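Local coordinates for ethylbenzene dehydrogenase alpha-subunit (Aromatoleum aromaticum, PDB 2IVF), which carries a molybdenum atom, two pterin guanine dinucleotides and an iron-sulfur cluster, as a subunit of the molybdopterin oxidoreductase family, at residues K450-G454 with W565-L570; Q558-N562 with K572-A576. All coordinates share one frame; numbering follows the deposited sequence.

Coming from the N terminus, the chain leaves strand 440-444, an outermost strand of a four-stranded parallel sheet, and enters the loop 450-454 that leads into helix 454-467. A largely helical run of 110 residues follows, and contact 1 closes this long excursion by tying that loop to 565-570, in the linker between helices 557-560 and 574-583. Contact 2 is far more local: it joins those two helix ends, 558-562 meeting 572-576 across nine residues of loop. Because 565-570 belongs to that linker, the two contacts cross along the chain. Their centres lie about 12 Å apart, and they touch where Trp565 packs on the backbone of Leu559.

Contact 1 (K450-G454 with W565-L570); sequences KSYHG and WTDPAL. With MD1 (phosphoric acid 4-(2-amino-4-oxo-3,4,5,6,-tetrahydro-pteridin-6-yl)-2-hydroxy-3,4-dimercapto-but-3-en-yl ester guanylate ester), chain N.
Tyr452 and His453 reach across to Asp567, joining two loops of the molybdopterin oxidoreductase fold, each folded into a type I beta turn (Ser451 to Gly454 and Asp567 to Leu570). Tyr452 projects toward the other loop with CG anti to its own N (chi1 -166°), and CE1 lies 3.8 Å from CB of Asp567. Its hydroxyl receives a straight but weak hydrogen bond from Asp567 N, and at that same oxygen arrive the methyls Thr566 CG2 and Leu570 CD1.

His453, the N-cap residue of helix 454-467, sets one face of its imidazole against Tyr452 CD1, which lies toward the ring's rim. The ring's edge is turned to the carboxylate of Asp567, the two planes 87° apart, with CE1 3.6 Å from OD2. Both residues have a partner outside the loops: Lys832 forms a salt bridge with Asp567 OD2, and Lys941 is hydrogen-bonded to His453 ND1. Lys450, in the same loop, extends the other way to the pterin of MD1, its CE 3.2 Å from N15, while NZ pairs with Asp223.

Asp567 OD1 closes an Asx turn, accepting from Ala569 N at 3.1 Å, and takes a second bond from a water 2.9 Å away that also meets His453 NE2.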
loop_
_atom_site.group_PDB
_atom_site.type_symbol
_atom_site.label_atom_id
_atom_site.label_comp_id
_atom_site.label_asym_id
_atom_site.label_seq_id
_atom_site.Cartn_x
_atom_site.Cartn_y
_atom_site.Cartn_z
ATOM N N LYS A 450 8.136 10.261 14.686
ATOM C CA LYS A 450 8.101 9.082 15.512
ATOM C C LYS A 450 9.475 8.705 16.019
ATOM O O LYS A 450 9.666 7.589 16.494
ATOM C CB LYS A 450 7.479 7.962 14.719
ATOM C CG LYS A 450 6.038 8.298 14.355
ATOM C CD LYS A 450 5.447 7.329 13.354
ATOM C CE LYS A 450 4.094 7.743 12.878
ATOM N NZ LYS A 450 4.126 8.893 11.956
ATOM N N SER A 451 10.446 9.610 15.918
ATOM C CA SER A 451 11.758 9.394 16.533
ATOM C C SER A 451 11.830 10.323 17.725
ATOM O O SER A 451 11.426 11.464 17.630
ATOM C CB SER A 451 12.892 9.697 15.562
ATOM O OG SER A 451 12.724 8.997 14.319
ATOM N N TYR A 452 12.372 9.848 18.830
ATOM C CA TYR A 452 12.419 10.648 20.062
ATOM C C TYR A 452 12.995 12.036 19.813
ATOM O O TYR A 452 12.455 13.060 20.277
ATOM C CB TYR A 452 13.270 9.926 21.078
ATOM C CG TYR A 452 13.187 10.413 22.501
ATOM C CD1 TYR A 452 13.927 11.509 22.916
ATOM C CD2 TYR A 452 12.440 9.727 23.451
ATOM C CE1 TYR A 452 13.903 11.931 24.259
ATOM C CE2 TYR A 452 12.415 10.145 24.787
ATOM C CZ TYR A 452 13.129 11.244 25.180
ATOM O OH TYR A 452 13.132 11.623 26.541
ATOM N N HIS A 453 14.101 12.047 19.077
ATOM C CA HIS A 453 14.823 13.260 18.764
ATOM C C HIS A 453 14.598 13.686 17.298
ATOM O O HIS A 453 15.485 14.282 16.690
ATOM C CB HIS A 453 16.329 13.044 18.996
ATOM C CG HIS A 453 16.689 12.836 20.424
ATOM N ND1 HIS A 453 16.366 13.753 21.394
ATOM C CD2 HIS A 453 17.294 11.807 21.061
ATOM C CE1 HIS A 453 16.766 13.307 22.571
ATOM N NE2 HIS A 453 17.340 12.132 22.402
ATOM N N GLY A 454 13.432 13.408 16.720
ATOM C CA GLY A 454 13.176 13.829 15.343
ATOM C C GLY A 454 13.313 15.343 15.219
ATOM O O GLY A 454 13.656 15.841 14.171
ATOM N N TRP A 565 14.478 4.933 30.284
ATOM C CA TRP A 565 14.003 5.062 28.915
ATOM C C TRP A 565 13.952 6.509 28.454
ATOM O O TRP A 565 13.370 6.786 27.471
ATOM C CB TRP A 565 12.598 4.468 28.776
ATOM C CG TRP A 565 12.510 3.030 29.180
ATOM C CD1 TRP A 565 13.552 2.141 29.313
ATOM C CD2 TRP A 565 11.326 2.306 29.465
ATOM N NE1 TRP A 565 13.072 0.906 29.670
ATOM C CE2 TRP A 565 11.705 0.982 29.772
ATOM C CE3 TRP A 565 9.964 2.650 29.523
ATOM C CZ2 TRP A 565 10.771 0.017 30.160
ATOM C CZ3 TRP A 565 9.046 1.689 29.886
ATOM C CH2 TRP A 565 9.454 0.379 30.177
ATOM N N THR A 566 14.562 7.408 29.217
ATOM C CA THR A 566 14.559 8.843 28.965
ATOM C C THR A 566 15.930 9.242 28.429
ATOM O O THR A 566 16.936 8.619 28.731
ATOM C CB THR A 566 14.313 9.603 30.335
ATOM O OG1 THR A 566 13.055 9.193 30.900
ATOM C CG2 THR A 566 14.284 11.122 30.167
ATOM N N ASP A 567 15.990 10.294 27.632
ATOM C CA ASP A 567 17.286 10.878 27.204
ATOM C C ASP A 567 18.131 11.176 28.452
ATOM O O ASP A 567 17.701 11.958 29.303
ATOM C CB ASP A 567 16.970 12.158 26.405
ATOM C CG ASP A 567 18.182 13.022 26.106
ATOM O OD1 ASP A 567 19.311 12.501 26.121
ATOM O OD2 ASP A 567 17.966 14.245 25.808
ATOM N N PRO A 568 19.321 10.560 28.575
ATOM C CA PRO A 568 20.161 10.754 29.754
ATOM C C PRO A 568 20.737 12.147 29.944
ATOM O O PRO A 568 21.277 12.428 31.007
ATOM C CB PRO A 568 21.311 9.761 29.574
ATOM C CG PRO A 568 21.195 9.198 28.221
ATOM C CD PRO A 568 19.931 9.636 27.593
ATOM N N ALA A 569 20.641 12.993 28.927
ATOM C CA ALA A 569 21.030 14.390 29.024
ATOM C C ALA A 569 19.987 15.210 29.754
ATOM O O ALA A 569 20.231 16.386 30.065
ATOM C CB ALA A 569 21.269 14.983 27.613
ATOM N N LEU A 570 18.815 14.622 30.016
ATOM C CA LEU A 570 17.780 15.341 30.729
ATOM C C LEU A 570 17.993 15.147 32.235
ATOM O O LEU A 570 18.457 14.092 32.683
ATOM C CB LEU A 570 16.379 14.900 30.259
ATOM C CG LEU A 570 16.013 15.071 28.770
ATOM C CD1 LEU A 570 14.554 14.613 28.492
ATOM C CD2 LEU A 570 16.199 16.507 28.197
HETATM P PB MD1 N . -5.792 4.709 12.906
HETATM O O3B MD1 N . -5.908 3.605 11.779
HETATM O O1B MD1 N . -6.449 5.935 12.384
HETATM O O2B MD1 N . -6.060 4.176 14.261
HETATM O O3A MD1 N . -4.231 4.987 12.897
HETATM C C10 MD1 N . -3.618 5.989 12.057
HETATM C C11 MD1 N . -2.127 5.769 12.251
HETATM O O11 MD1 N . -1.838 4.596 11.415
HETATM C C12 MD1 N . -1.350 6.940 11.713
HETATM S S12 MD1 N . -2.056 8.083 10.654
HETATM C C13 MD1 N . -0.017 7.100 11.997
HETATM S S13 MD1 N . 0.895 8.371 11.365
HETATM C C14 MD1 N . 0.722 6.188 12.900
HETATM N N15 MD1 N . 1.834 5.467 12.381
HETATM C C16 MD1 N . 2.477 4.514 13.128
HETATM C C15 MD1 N . 3.621 3.952 12.590
HETATM O O14 MD1 N . 4.064 4.306 11.465
HETATM N N17 MD1 N . 4.169 2.957 13.334
HETATM C C17 MD1 N . 3.653 2.595 14.579
HETATM N N16 MD1 N . 4.289 1.629 15.227
HETATM N N18 MD1 N . 2.568 3.198 15.089
HETATM C C20 MD1 N . 1.990 4.146 14.383
HETATM N N8 MD1 N . 0.922 4.796 14.917
HETATM C C7 MD1 N . 0.143 5.796 14.237
HETATM P PA MD1 N . -6.724 2.223 11.672
HETATM O O1A MD1 N . -6.873 1.978 10.205
HETATM O O2A MD1 N . -5.994 1.203 12.457
HETATM O "O5'" MD1 N . -8.133 2.477 12.338
HETATM C "C5'" MD1 N . -9.032 3.309 11.614
HETATM C "C4'" MD1 N . -10.343 2.646 11.507
HETATM O "O4'" MD1 N . -11.077 3.494 10.632
HETATM C "C1'" MD1 N . -11.991 2.617 9.973
HETATM N N9 MD1 N . -12.575 3.163 8.740
HETATM C C4 MD1 N . -13.820 3.608 8.664
HETATM N N3 MD1 N . -14.769 3.687 9.628
HETATM C C2 MD1 N . -15.971 4.187 9.343
HETATM N N2 MD1 N . -16.926 4.286 10.306
HETATM N N1 MD1 N . -16.237 4.536 8.033
HETATM C C6 MD1 N . -15.324 4.479 7.009
HETATM O O6 MD1 N . -15.643 4.882 5.891
HETATM C C5 MD1 N . -14.045 4.000 7.335
HETATM N N7 MD1 N . -12.928 3.772 6.652
HETATM C C8 MD1 N . -12.042 3.275 7.520
HETATM C "C2'" MD1 N . -11.164 1.380 9.638
HETATM O "O2'" MD1 N . -11.957 0.180 9.464
HETATM C "C3'" MD1 N . -10.164 1.297 10.801
HETATM O "O3'" MD1 N . -10.481 0.216 11.717
HETATM O O HOH W 1 18.963 10.439 24.110
#

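Contact 2 (Q558-N562 with K572-A576)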
loop_
_atom_site.group_PDB
_atom_site.type_symbol
_atom_site.label_atom_id
_atom_site.label_comp_id
_atom_site.label_asym_id
_atom_site.label_seq_id
_atom_site.Cartn_x
_atom_site.Cartn_y
_atom_site.Cartn_z
ATOM N N GLN A 558 3.586 5.496 34.451
ATOM C CA GLN A 558 4.471 4.424 34.925
ATOM C C GLN A 558 5.502 4.064 33.869
ATOM O O GLN A 558 6.504 3.476 34.212
ATOM C CB GLN A 558 3.686 3.159 35.270
ATOM C CG GLN A 558 2.633 3.326 36.310
ATOM C CD GLN A 558 1.576 2.223 36.250
ATOM O OE1 GLN A 558 0.840 2.077 35.261
ATOM N NE2 GLN A 558 1.474 1.461 37.335
ATOM N N LEU A 559 5.235 4.373 32.598
ATOM C CA LEU A 559 6.193 4.152 31.531
ATOM C C LEU A 559 7.040 5.405 31.280
ATOM O O LEU A 559 8.267 5.353 31.252
ATOM C CB LEU A 559 5.479 3.809 30.233
ATOM C CG LEU A 559 4.765 2.453 30.107
ATOM C CD1 LEU A 559 3.965 2.093 31.335
ATOM C CD2 LEU A 559 3.913 2.398 28.892
ATOM N N TRP A 560 6.349 6.528 31.111
ATOM C CA TRP A 560 6.978 7.772 30.708
ATOM C C TRP A 560 7.850 8.459 31.759
ATOM O O TRP A 560 8.625 9.349 31.420
ATOM C CB TRP A 560 5.908 8.724 30.189
ATOM C CG TRP A 560 5.158 8.198 29.084
ATOM C CD1 TRP A 560 5.496 7.127 28.281
ATOM C CD2 TRP A 560 3.955 8.740 28.533
ATOM N NE1 TRP A 560 4.576 6.978 27.300
ATOM C CE2 TRP A 560 3.625 7.960 27.413
ATOM C CE3 TRP A 560 3.134 9.813 28.869
ATOM C CZ2 TRP A 560 2.477 8.174 26.683
ATOM C CZ3 TRP A 560 2.002 10.039 28.143
ATOM C CH2 TRP A 560 1.681 9.226 27.041
ATOM N N ASN A 561 7.729 8.058 33.026
ATOM C CA ASN A 561 8.600 8.553 34.084
ATOM C C ASN A 561 9.750 7.592 34.364
ATOM O O ASN A 561 10.421 7.719 35.374
ATOM C CB ASN A 561 7.797 8.799 35.377
ATOM C CG ASN A 561 6.806 9.935 35.233
ATOM O OD1 ASN A 561 6.984 10.822 34.393
ATOM N ND2 ASN A 561 5.762 9.920 36.049
ATOM N N ASN A 562 9.930 6.587 33.503
ATOM C CA ASN A 562 11.041 5.662 33.641
ATOM C C ASN A 562 12.300 6.327 33.115
ATOM O O ASN A 562 12.460 6.486 31.911
ATOM C CB ASN A 562 10.774 4.363 32.871
ATOM C CG ASN A 562 11.810 3.273 33.174
ATOM O OD1 ASN A 562 12.879 3.540 33.725
ATOM N ND2 ASN A 562 11.462 2.030 32.870
ATOM N N LYS A 572 15.693 15.308 34.556
ATOM C CA LYS A 572 14.531 14.740 35.208
ATOM C C LYS A 572 13.545 14.113 34.243
ATOM O O LYS A 572 13.693 14.189 33.015
ATOM C CB LYS A 572 13.837 15.799 36.066
ATOM C CG LYS A 572 13.364 17.005 35.295
ATOM C CD LYS A 572 13.151 18.144 36.236
ATOM C CE LYS A 572 12.637 19.407 35.582
ATOM N NZ LYS A 572 12.286 20.406 36.663
ATOM N N SER A 573 12.562 13.429 34.819
ATOM C CA SER A 573 11.567 12.681 34.063
ATOM C C SER A 573 10.561 13.601 33.419
ATOM O O SER A 573 10.375 14.740 33.846
ATOM C CB SER A 573 10.767 11.740 34.967
ATOM O OG SER A 573 10.142 12.475 36.044
ATOM N N PHE A 574 9.895 13.042 32.424
ATOM C CA PHE A 574 8.745 13.624 31.768
ATOM C C PHE A 574 7.792 14.262 32.767
ATOM O O PHE A 574 7.439 15.410 32.612
ATOM C CB PHE A 574 7.976 12.564 30.998
ATOM C CG PHE A 574 6.727 13.089 30.363
ATOM C CD1 PHE A 574 6.777 13.726 29.131
ATOM C CD2 PHE A 574 5.503 12.977 31.013
ATOM C CE1 PHE A 574 5.643 14.242 28.573
ATOM C CE2 PHE A 574 4.333 13.482 30.433
ATOM C CZ PHE A 574 4.418 14.126 29.217
ATOM N N GLY A 575 7.380 13.520 33.785
ATOM C CA GLY A 575 6.404 14.042 34.750
ATOM C C GLY A 575 6.890 15.171 35.630
ATOM O O GLY A 575 6.106 16.037 36.064
ATOM N N ALA A 576 8.186 15.141 35.920
ATOM C CA ALA A 576 8.864 16.219 36.617
ATOM C C ALA A 576 8.899 17.494 35.773
ATOM O O ALA A 576 8.633 18.586 36.275
ATOM C CB ALA A 576 10.263 15.790 37.003
HETATM O O HOH W 2 10.752 10.612 30.543
#
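Trp560, Asn561 and Phe574 make up most of this helix-to-helix junction, in which the last turn of helix 557-560 meets the first turn of helix 574-583. The aromatic pair is edge-to-face: the six-membered ring of Trp560 presents its edge to the face of Phe574, with centroids 5.7 Å apart and planes at 70°. Trp560 CE3 and Phe574 CE2 are the closest side-chain atoms of the pair, at 4.2 Å. The two side chains nevertheless run alongside each other, pointing the same way, and Pro940 touches both. Trp560 NE1 is hydrogen-bonded to Ile937 O.

Asn561, the first residue to leave the helical path, makes the polar half of the contact. With CG turned beside its own N (chi1 -67°), it sends OD1 to Gly575 N at 2.8 Å. This bond is bent, with an angle of 136° at the hydrogen, and the donor lies somewhat out of the carbonyl plane. The amide's other end, ND2, is held by Tyr551 OH of helix 546-553.

Ser573 is the N-cap of the second helix, its OG accepting a weak capping bond from Ala576 N at 3.3 Å. A water bridges the two chain segments, donating to Trp560 O at 2.6 Å and accepting from Phe574 N at 3.2 Å.

The first-turn N-H groups of Phe574, Gly575 and Ala576 thus each have an acceptor, though the serine bond is weak and the asparagine bond bent, consistent with capping of the helix start by side chains and a water, with the edge-to-face pair packed next to these polar links.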